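Local coordinates for protein inositol monophosphatase (Zymomonas mobilis, PDB 4N81) that probably hydrolyses phosphate monoesters such as inositol monophosphate, as a magnesium-dependent phosphatase of the inositol monophosphatase superfamily, at residues 80-86 with 104-110; 13-17 with 115-119; 4-10 with 128-133. One frame throughout, in Å; residues are numbered along the deposited sequence.

Interaction 1 of 3, residues 80-86 with 104-110; sequences RRLWVLD and LIALVED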
loop_
_atom_site.group_PDB
_atom_site.type_symbol
_atom_site.label_atom_id
_atom_site.label_comp_id
_atom_site.label_asym_id
_atom_site.label_seq_id
_atom_site.Cartn_x
_atom_site.Cartn_y
_atom_site.Cartn_z
ATOM N N ARG A 80 -25.379 -7.268 25.884
ATOM C CA ARG A 80 -24.167 -8.065 26.009
ATOM C C ARG A 80 -23.459 -8.191 24.653
ATOM O O ARG A 80 -22.221 -8.219 24.631
ATOM C CB ARG A 80 -24.518 -9.489 26.466
ATOM C CG ARG A 80 -24.710 -9.698 27.931
ATOM C CD ARG A 80 -24.604 -11.178 28.280
ATOM N NE ARG A 80 -23.265 -11.717 28.029
ATOM C CZ ARG A 80 -22.933 -12.545 27.031
ATOM N NH1 ARG A 80 -23.849 -12.961 26.160
ATOM N NH2 ARG A 80 -21.672 -12.965 26.906
ATOM N N ARG A 81 -24.240 -8.260 23.553
ATOM C CA ARG A 81 -23.718 -8.496 22.181
ATOM C C ARG A 81 -23.848 -7.221 21.334
ATOM O O ARG A 81 -24.953 -6.641 21.239
ATOM C CB ARG A 81 -24.501 -9.626 21.465
ATOM C CG ARG A 81 -24.360 -11.035 22.097
ATOM C CD ARG A 81 -25.403 -12.068 21.583
ATOM N NE ARG A 81 -25.718 -11.931 20.157
ATOM C CZ ARG A 81 -25.251 -12.705 19.181
ATOM N NH1 ARG A 81 -24.429 -13.714 19.443
ATOM N NH2 ARG A 81 -25.612 -12.475 17.930
ATOM N N LEU A 82 -22.764 -6.817 20.679
ATOM C CA LEU A 82 -22.761 -5.579 19.892
ATOM C C LEU A 82 -22.091 -5.843 18.554
ATOM O O LEU A 82 -20.997 -6.433 18.519
ATOM C CB LEU A 82 -21.898 -4.501 20.574
ATOM C CG LEU A 82 -22.274 -3.983 21.964
ATOM C CD1 LEU A 82 -21.263 -2.916 22.394
ATOM C CD2 LEU A 82 -23.670 -3.416 21.928
ATOM N N TRP A 83 -22.667 -5.322 17.480
ATOM C CA TRP A 83 -21.984 -5.323 16.188
ATOM C C TRP A 83 -21.181 -4.027 15.991
ATOM O O TRP A 83 -21.674 -2.932 16.308
ATOM C CB TRP A 83 -23.021 -5.457 15.072
ATOM C CG TRP A 83 -23.671 -6.817 15.090
ATOM C CD1 TRP A 83 -24.751 -7.203 15.808
ATOM C CD2 TRP A 83 -23.210 -7.978 14.382
ATOM N NE1 TRP A 83 -25.022 -8.548 15.584
ATOM C CE2 TRP A 83 -24.086 -9.040 14.706
ATOM C CE3 TRP A 83 -22.140 -8.221 13.511
ATOM C CZ2 TRP A 83 -23.929 -10.320 14.182
ATOM C CZ3 TRP A 83 -21.986 -9.489 12.990
ATOM C CH2 TRP A 83 -22.877 -10.526 13.330
ATOM N N VAL A 84 -19.966 -4.151 15.451
ATOM C CA VAL A 84 -19.112 -3.000 15.239
ATOM C C VAL A 84 -18.825 -2.980 13.747
ATOM O O VAL A 84 -18.323 -3.960 13.233
ATOM C CB VAL A 84 -17.789 -3.157 16.033
ATOM C CG1 VAL A 84 -16.859 -1.939 15.836
ATOM C CG2 VAL A 84 -18.075 -3.325 17.527
ATOM N N LEU A 85 -19.192 -1.893 13.053
ATOM C CA LEU A 85 -19.013 -1.789 11.599
ATOM C C LEU A 85 -18.066 -0.646 11.241
ATOM O O LEU A 85 -18.173 0.446 11.795
ATOM C CB LEU A 85 -20.358 -1.495 10.941
ATOM C CG LEU A 85 -21.495 -2.415 11.411
ATOM C CD1 LEU A 85 -22.804 -2.026 10.773
ATOM C CD2 LEU A 85 -21.187 -3.871 11.134
ATOM N N ASP A 86 -17.125 -0.899 10.344
ATOM C CA ASP A 86 -16.378 0.170 9.717
ATOM C C ASP A 86 -16.418 -0.073 8.197
ATOM O O ASP A 86 -15.649 -0.914 7.692
ATOM C CB ASP A 86 -14.921 0.204 10.210
ATOM C CG ASP A 86 -14.231 1.541 9.868
ATOM O OD1 ASP A 86 -14.942 2.444 9.368
ATOM O OD2 ASP A 86 -13.010 1.691 10.114
ATOM N N LEU A 104 -14.597 -3.571 7.823
ATOM C CA LEU A 104 -14.436 -4.377 9.038
ATOM C C LEU A 104 -15.800 -4.623 9.639
ATOM O O LEU A 104 -16.565 -3.661 9.832
ATOM C CB LEU A 104 -13.590 -3.608 10.061
ATOM C CG LEU A 104 -12.217 -3.124 9.586
ATOM C CD1 LEU A 104 -11.410 -2.469 10.728
ATOM C CD2 LEU A 104 -11.445 -4.352 9.061
ATOM N N ILE A 105 -16.093 -5.883 9.962
ATOM C CA ILE A 105 -17.328 -6.208 10.689
ATOM C C ILE A 105 -16.937 -7.053 11.910
ATOM O O ILE A 105 -16.196 -8.038 11.786
ATOM C CB ILE A 105 -18.242 -7.026 9.759
ATOM C CG1 ILE A 105 -18.678 -6.152 8.559
ATOM C CG2 ILE A 105 -19.457 -7.658 10.548
ATOM C CD1 ILE A 105 -18.983 -6.932 7.306
ATOM N N ALA A 106 -17.480 -6.745 13.072
ATOM C CA ALA A 106 -17.134 -7.553 14.226
ATOM C C ALA A 106 -18.360 -7.777 15.074
ATOM O O ALA A 106 -19.263 -6.946 15.068
ATOM C CB ALA A 106 -16.072 -6.850 15.034
ATOM N N LEU A 107 -18.400 -8.925 15.761
ATOM C CA LEU A 107 -19.384 -9.159 16.833
ATOM C C LEU A 107 -18.587 -9.186 18.146
ATOM O O LEU A 107 -17.541 -9.846 18.220
ATOM C CB LEU A 107 -20.072 -10.517 16.653
ATOM C CG LEU A 107 -21.031 -10.931 17.779
ATOM C CD1 LEU A 107 -22.113 -9.851 18.002
ATOM C CD2 LEU A 107 -21.687 -12.302 17.473
ATOM N N VAL A 108 -19.118 -8.503 19.177
ATOM C CA VAL A 108 -18.393 -8.238 20.394
ATOM C C VAL A 108 -19.316 -8.681 21.532
ATOM O O VAL A 108 -20.497 -8.366 21.496
ATOM C CB VAL A 108 -18.084 -6.729 20.490
ATOM C CG1 VAL A 108 -17.542 -6.382 21.840
ATOM C CG2 VAL A 108 -17.080 -6.327 19.428
ATOM N N GLU A 109 -18.793 -9.447 22.489
ATOM C CA GLU A 109 -19.603 -9.889 23.640
ATOM C C GLU A 109 -18.906 -9.528 24.933
ATOM O O GLU A 109 -17.735 -9.864 25.091
ATOM C CB GLU A 109 -19.755 -11.414 23.665
ATOM C CG GLU A 109 -20.637 -11.989 22.594
ATOM C CD GLU A 109 -20.813 -13.515 22.729
ATOM O OE1 GLU A 109 -21.175 -14.138 21.726
ATOM O OE2 GLU A 109 -20.608 -14.080 23.825
ATOM N N ASP A 110 -19.648 -8.912 25.866
ATOM C CA ASP A 110 -19.046 -8.424 27.111
ATOM C C ASP A 110 -17.797 -7.572 26.808
ATOM O O ASP A 110 -16.774 -7.642 27.507
ATOM C CB ASP A 110 -18.691 -9.601 27.997
ATOM C CG ASP A 110 -19.888 -10.523 28.240
ATOM O OD1 ASP A 110 -19.676 -11.740 28.199
ATOM O OD2 ASP A 110 -21.034 -10.047 28.440
HETATM O O HOH W 1 -23.456 -15.149 21.626
#

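Interaction 2 of 3, residues 13-17 with 115-119; sequences AHRLA and LGIIN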
loop_
_atom_site.group_PDB
_atom_site.type_symbol
_atom_site.label_atom_id
_atom_site.label_comp_id
_atom_site.label_asym_id
_atom_site.label_seq_id
_atom_site.Cartn_x
_atom_site.Cartn_y
_atom_site.Cartn_z
ATOM N N ALA A 13 -22.424 -12.233 8.892
ATOM C CA ALA A 13 -21.297 -11.311 8.756
ATOM C C ALA A 13 -20.816 -11.293 7.306
ATOM O O ALA A 13 -20.530 -10.215 6.736
ATOM C CB ALA A 13 -20.174 -11.704 9.721
ATOM N N HIS A 14 -20.802 -12.460 6.672
ATOM C CA HIS A 14 -20.468 -12.508 5.256
ATOM C C HIS A 14 -21.473 -11.760 4.421
ATOM O O HIS A 14 -21.105 -11.087 3.429
ATOM C CB HIS A 14 -20.443 -13.968 4.754
ATOM C CG HIS A 14 -19.155 -14.677 5.068
ATOM N ND1 HIS A 14 -17.961 -14.335 4.474
ATOM C CD2 HIS A 14 -18.871 -15.686 5.929
ATOM C CE1 HIS A 14 -16.994 -15.107 4.948
ATOM N NE2 HIS A 14 -17.517 -15.932 5.842
ATOM N N ARG A 15 -22.747 -11.863 4.814
ATOM C CA ARG A 15 -23.762 -11.117 4.048
ATOM C C ARG A 15 -23.575 -9.600 4.164
ATOM O O ARG A 15 -23.685 -8.861 3.171
ATOM C CB ARG A 15 -25.191 -11.561 4.476
ATOM C CG ARG A 15 -26.321 -10.679 3.930
ATOM C CD ARG A 15 -27.633 -11.450 3.649
ATOM N NE ARG A 15 -28.586 -11.553 4.762
ATOM C CZ ARG A 15 -28.621 -12.561 5.641
ATOM N NH1 ARG A 15 -27.714 -13.540 5.575
ATOM N NH2 ARG A 15 -29.539 -12.581 6.612
ATOM N N LEU A 16 -23.202 -9.145 5.364
ATOM C CA LEU A 16 -22.962 -7.723 5.564
ATOM C C LEU A 16 -21.758 -7.294 4.744
ATOM O O LEU A 16 -21.756 -6.227 4.117
ATOM C CB LEU A 16 -22.723 -7.432 7.050
ATOM C CG LEU A 16 -23.905 -7.783 7.979
ATOM C CD1 LEU A 16 -23.474 -7.519 9.401
ATOM C CD2 LEU A 16 -25.151 -6.965 7.665
ATOM N N ALA A 17 -20.737 -8.144 4.693
ATOM C CA ALA A 17 -19.565 -7.749 3.920
ATOM C C ALA A 17 -19.888 -7.659 2.441
ATOM O O ALA A 17 -19.393 -6.726 1.748
ATOM C CB ALA A 17 -18.348 -8.680 4.166
ATOM N N LEU A 115 -15.889 -12.248 16.863
ATOM C CA LEU A 115 -15.957 -12.605 15.424
ATOM C C LEU A 115 -15.511 -11.390 14.652
ATOM O O LEU A 115 -15.870 -10.293 15.036
ATOM C CB LEU A 115 -17.455 -12.925 15.085
ATOM C CG LEU A 115 -17.970 -13.235 13.683
ATOM C CD1 LEU A 115 -19.429 -13.728 13.891
ATOM C CD2 LEU A 115 -17.994 -12.068 12.764
ATOM N N GLY A 116 -14.749 -11.566 13.566
ATOM C CA GLY A 116 -14.300 -10.414 12.806
ATOM C C GLY A 116 -14.128 -10.781 11.345
ATOM O O GLY A 116 -13.676 -11.880 11.028
ATOM N N ILE A 117 -14.459 -9.858 10.450
ATOM C CA ILE A 117 -14.157 -10.013 9.032
ATOM C C ILE A 117 -13.428 -8.749 8.587
ATOM O O ILE A 117 -13.831 -7.604 8.987
ATOM C CB ILE A 117 -15.469 -10.211 8.186
ATOM C CG1 ILE A 117 -16.039 -11.627 8.414
ATOM C CG2 ILE A 117 -15.191 -10.031 6.681
ATOM C CD1 ILE A 117 -17.270 -11.967 7.548
ATOM N N ILE A 118 -12.362 -8.950 7.798
ATOM C CA ILE A 118 -11.791 -7.875 6.975
ATOM C C ILE A 118 -12.129 -8.227 5.541
ATOM O O ILE A 118 -11.783 -9.319 5.080
ATOM C CB ILE A 118 -10.231 -7.814 7.030
ATOM C CG1 ILE A 118 -9.710 -7.492 8.467
ATOM C CG2 ILE A 118 -9.720 -6.748 6.047
ATOM C CD1 ILE A 118 -8.193 -7.971 8.680
ATOM N N ASN A 119 -12.747 -7.306 4.807
ATOM C CA ASN A 119 -13.015 -7.590 3.408
ATOM C C ASN A 119 -12.487 -6.500 2.513
ATOM O O ASN A 119 -12.882 -5.343 2.671
ATOM C CB ASN A 119 -14.519 -7.727 3.151
ATOM C CG ASN A 119 -14.812 -8.213 1.718
ATOM O OD1 ASN A 119 -14.427 -9.309 1.355
ATOM N ND2 ASN A 119 -15.469 -7.375 0.904
HETATM O O HOH W 2 -16.870 -5.007 1.821
#

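Interaction 3 of 3, residues 4-10 with 128-133; sequences SAYEDDI and VGVKDL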
loop_
_atom_site.group_PDB
_atom_site.type_symbol
_atom_site.label_atom_id
_atom_site.label_comp_id
_atom_site.label_asym_id
_atom_site.label_seq_id
_atom_site.Cartn_x
_atom_site.Cartn_y
_atom_site.Cartn_z
ATOM N N SER A 4 -18.888 -23.822 14.231
ATOM C CA SER A 4 -18.781 -22.800 15.276
ATOM C C SER A 4 -20.032 -22.645 16.123
ATOM O O SER A 4 -21.140 -22.839 15.648
ATOM C CB SER A 4 -18.518 -21.446 14.622
ATOM O OG SER A 4 -18.382 -20.445 15.598
ATOM N N ALA A 5 -19.865 -22.214 17.365
ATOM C CA ALA A 5 -21.016 -21.786 18.141
ATOM C C ALA A 5 -21.613 -20.512 17.534
ATOM O O ALA A 5 -22.758 -20.148 17.843
ATOM C CB ALA A 5 -20.628 -21.551 19.593
ATOM N N TYR A 6 -20.812 -19.815 16.718
ATOM C CA TYR A 6 -21.235 -18.586 16.024
ATOM C C TYR A 6 -21.626 -18.766 14.549
ATOM O O TYR A 6 -21.633 -17.797 13.771
ATOM C CB TYR A 6 -20.116 -17.514 16.110
ATOM C CG TYR A 6 -19.866 -17.111 17.525
ATOM C CD1 TYR A 6 -18.895 -17.750 18.282
ATOM C CD2 TYR A 6 -20.623 -16.119 18.117
ATOM C CE1 TYR A 6 -18.663 -17.408 19.599
ATOM C CE2 TYR A 6 -20.408 -15.761 19.431
ATOM C CZ TYR A 6 -19.418 -16.410 20.177
ATOM O OH TYR A 6 -19.216 -16.069 21.512
ATOM N N GLU A 7 -21.929 -19.990 14.132
ATOM C CA GLU A 7 -22.091 -20.246 12.695
ATOM C C GLU A 7 -23.102 -19.290 12.030
ATOM O O GLU A 7 -22.849 -18.753 10.935
ATOM C CB GLU A 7 -22.590 -21.694 12.518
ATOM C CG GLU A 7 -22.895 -22.130 11.101
ATOM C CD GLU A 7 -23.553 -23.532 11.058
ATOM O OE1 GLU A 7 -23.290 -24.342 11.983
ATOM O OE2 GLU A 7 -24.334 -23.815 10.107
ATOM N N ASP A 8 -24.229 -19.043 12.706
ATOM C CA ASP A 8 -25.272 -18.192 12.112
ATOM C C ASP A 8 -24.807 -16.744 11.966
ATOM O O ASP A 8 -25.053 -16.075 10.932
ATOM C CB ASP A 8 -26.528 -18.203 12.980
ATOM C CG ASP A 8 -27.374 -19.448 12.768
ATOM O OD1 ASP A 8 -27.247 -20.074 11.686
ATOM O OD2 ASP A 8 -28.164 -19.787 13.679
ATOM N N ASP A 9 -24.103 -16.278 13.004
ATOM C CA ASP A 9 -23.539 -14.934 12.988
ATOM C C ASP A 9 -22.440 -14.794 11.945
ATOM O O ASP A 9 -22.269 -13.711 11.346
ATOM C CB ASP A 9 -22.993 -14.542 14.373
ATOM C CG ASP A 9 -24.106 -14.409 15.424
ATOM O OD1 ASP A 9 -23.861 -14.727 16.613
ATOM O OD2 ASP A 9 -25.209 -13.936 15.064
ATOM N N ILE A 10 -21.693 -15.868 11.708
ATOM C CA ILE A 10 -20.655 -15.807 10.660
ATOM C C ILE A 10 -21.318 -15.660 9.292
ATOM O O ILE A 10 -20.881 -14.879 8.424
ATOM C CB ILE A 10 -19.820 -17.095 10.667
ATOM C CG1 ILE A 10 -18.907 -17.140 11.899
ATOM C CG2 ILE A 10 -18.921 -17.200 9.435
ATOM C CD1 ILE A 10 -18.450 -18.594 12.188
ATOM N N VAL A 128 -11.530 -14.073 7.806
ATOM C CA VAL A 128 -12.605 -14.312 8.769
ATOM C C VAL A 128 -11.994 -14.943 10.015
ATOM O O VAL A 128 -11.345 -15.999 9.918
ATOM C CB VAL A 128 -13.638 -15.311 8.221
ATOM C CG1 VAL A 128 -14.805 -15.470 9.229
ATOM C CG2 VAL A 128 -14.137 -14.826 6.850
ATOM N N GLY A 129 -12.221 -14.321 11.181
ATOM C CA GLY A 129 -11.755 -14.880 12.448
ATOM C C GLY A 129 -12.904 -15.062 13.423
ATOM O O GLY A 129 -13.881 -14.281 13.403
ATOM N N VAL A 130 -12.829 -16.090 14.272
ATOM C CA VAL A 130 -13.928 -16.367 15.201
ATOM C C VAL A 130 -13.293 -17.050 16.406
ATOM O O VAL A 130 -12.299 -17.801 16.262
ATOM C CB VAL A 130 -14.957 -17.399 14.625
ATOM C CG1 VAL A 130 -16.164 -17.530 15.538
ATOM C CG2 VAL A 130 -15.386 -17.049 13.219
ATOM N N LYS A 131 -13.912 -16.863 17.561
ATOM C CA LYS A 131 -13.324 -17.239 18.833
ATOM C C LYS A 131 -13.018 -18.746 18.853
ATOM O O LYS A 131 -12.048 -19.176 19.464
ATOM C CB LYS A 131 -14.372 -16.907 19.918
ATOM C CG LYS A 131 -14.162 -17.518 21.279
ATOM C CD LYS A 131 -15.308 -17.094 22.215
ATOM C CE LYS A 131 -15.116 -17.610 23.633
ATOM N NZ LYS A 131 -16.033 -16.882 24.574
ATOM N N ASP A 132 -13.821 -19.546 18.167
ATOM C CA ASP A 132 -13.670 -20.999 18.318
ATOM C C ASP A 132 -13.194 -21.747 17.048
ATOM O O ASP A 132 -13.362 -22.951 16.934
ATOM C CB ASP A 132 -14.925 -21.661 18.947
ATOM C CG ASP A 132 -16.222 -21.371 18.179
ATOM O OD1 ASP A 132 -16.187 -20.734 17.104
ATOM O OD2 ASP A 132 -17.291 -21.809 18.650
ATOM N N LEU A 133 -12.666 -21.021 16.070
ATOM C CA LEU A 133 -12.174 -21.645 14.853
ATOM C C LEU A 133 -10.860 -21.004 14.419
ATOM O O LEU A 133 -10.576 -19.858 14.776
ATOM C CB LEU A 133 -13.166 -21.474 13.702
ATOM C CG LEU A 133 -14.262 -22.521 13.517
ATOM C CD1 LEU A 133 -13.851 -23.934 13.951
ATOM C CD2 LEU A 133 -15.361 -22.048 14.326
#

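Interaction 1 of 3, residues 80-86 with 104-110
The indole of W83 meets L107 over one face, where L107 CD1 lies 4.0 Å from the centroid of the five-membered ring in a CH-pi contact. I105 CG2 touches the edge of that indole, 4.0 Å from W83 CZ3. With CG anti to N (chi1 175°), L107 lies across the strand pair, putting CD1 over this ring and CD2 by the R81 guanidinium. R80 grips D110 side-on: R80 NE to D110 OD2 is 2.8 Å, and R80 NH2 to D110 OD1 is 2.7 Å. OD1 lies in the guanidinium plane; OD2 is tilted out of it. A weak bond links R80 NH2 to E109 OE2.

The backbones form an antiparallel pair of neighbouring strands in the large sheet of the phosphatase fold. L82, V84 and D86 form hydrogen-bonded pairs with V108, A106 and L104, respectively. On the face they share, V84 CG2 packs against V108 CG2 at 3.7 Å. At the far end D86, a predicted magnesium ligand, places its carboxylate near D89 and D210.

On the sheet face carrying W83, a water joins R81 NH1 to E109 OE1. R81 forms salt bridges with D65 and D9, W83 NE1 bonds to D65, and E109 OE1 bonds to Y6.

Interaction 2 of 3, residues 13-17 with 115-119
Helix 13-17 runs over strand 115-119 in nearly the same direction, with the two short axes 26° apart and 9.4 Å apart at closest approach. I117 carries most of the contact. Its CG1 branch lies beside the backbone N (chi1 -74°) and the chain continues extended, which sends CD1 in against the helix. There I117 CD1 meets A13 CB at 3.6 Å. I117 CD1 also sits over the centre of one face of the H14 imidazole, 4.0 Å from the ring centroid, in a CH-pi contact. The two side chains cross at about a right angle. H14 ND1 is hydrogen-bonded to R126, a bond that probably helps fix the ring's rotation.

The small alanines let the strand side chains come close to the helix backbone. L115 CD2 lies 3.8 Å from A13 CB. One turn on, A17 CB touches N119 CB at 4.1 Å and lies near I117 CG2. N119 ND2 does not reach A17 O directly. A water bridges them, accepting from N119 ND2 at 2.9 Å and donating to A17 O. N119 OD1 is held by R126 NE, so both ends of the amide have a partner.

No direct hydrogen bond joins residues 13-17 to 115-119. This is helix-on-sheet packing, here the N-terminal helix 7-24 laid on the large sheet of the inositol monophosphatase fold.

Interaction 3 of 3, residues 4-10 with 128-133
D132 receives two hydrogen bonds from the start of the chain, one on each carboxylate oxygen. S4 OG donates to D132 OD1 at 2.7 Å, and the backbone N of A5 donates to D132 OD2 at 2.9 Å. The A5 bond is nearly straight, with an N-H...O angle of 170°. With both oxygens bonded on their syn sides, the carboxylate is held against rotation. The S4 side chain has OG anti to the backbone N (chi1 -179°), a rotation that turns the hydroxyl to both D132 OD1 and Y6 N. S4 OG also accepts from Y6 N at 2.7 Å, which makes an ST turn just before the helix. Y6 occupies the N-cap position. The hydroxyl therefore links the D132 carboxylate to the N-cap residue of helix 7-24.

Beyond the polar pair, V130 packs with both methyls. V130 CG1 comes 3.9 Å from Y6 CD1 and also lies near S4 OG. V130 CG2 meets I10 CD1 at 3.6 Å. The Y6 and V130 side chains lie alongside each other, pointing opposite ways, and D132 OD1 is near the edge of the Y6 ring. K131 CD passes 4.1 Å from Y6 OH, whose hydrogen bond goes to E109. I10 CG2 reaches V128 CG1 more loosely.

The contact lies at the surface, away from the predicted metal site. It joins the start of helix 7-24 to the end of strand 125-130 and the turn that follows. Y6 and I10 also touch V114 and L115 of strand 112-120, while Y6 and D9 reach L107 of strand 102-109.

Overall arrangement
Interactions 1, 2 and 3 follow one sheet across consecutive strands, 81-86, 102-109, 112-120 and 125-130, and their ranges are nested in sequence. Interactions 2 and 3 share helix 7-24, and their centres are 11 Å apart. Interactions 1 and 2 meet at the backbone, where I105 O lies 2.8 Å from I117 N. Interaction 3 meets interaction 1 through the start of the helix: R81 NH1 is 3.1 Å from D9 OD1. Interaction 1 contributes D86 to the predicted metal site; its side chain is about 3 Å, nearest atoms, from a sulfate probably left from crystallisation. The N119 side chain of interaction 2 is about 10 Å from that of D89, and interaction 3 lies farther off.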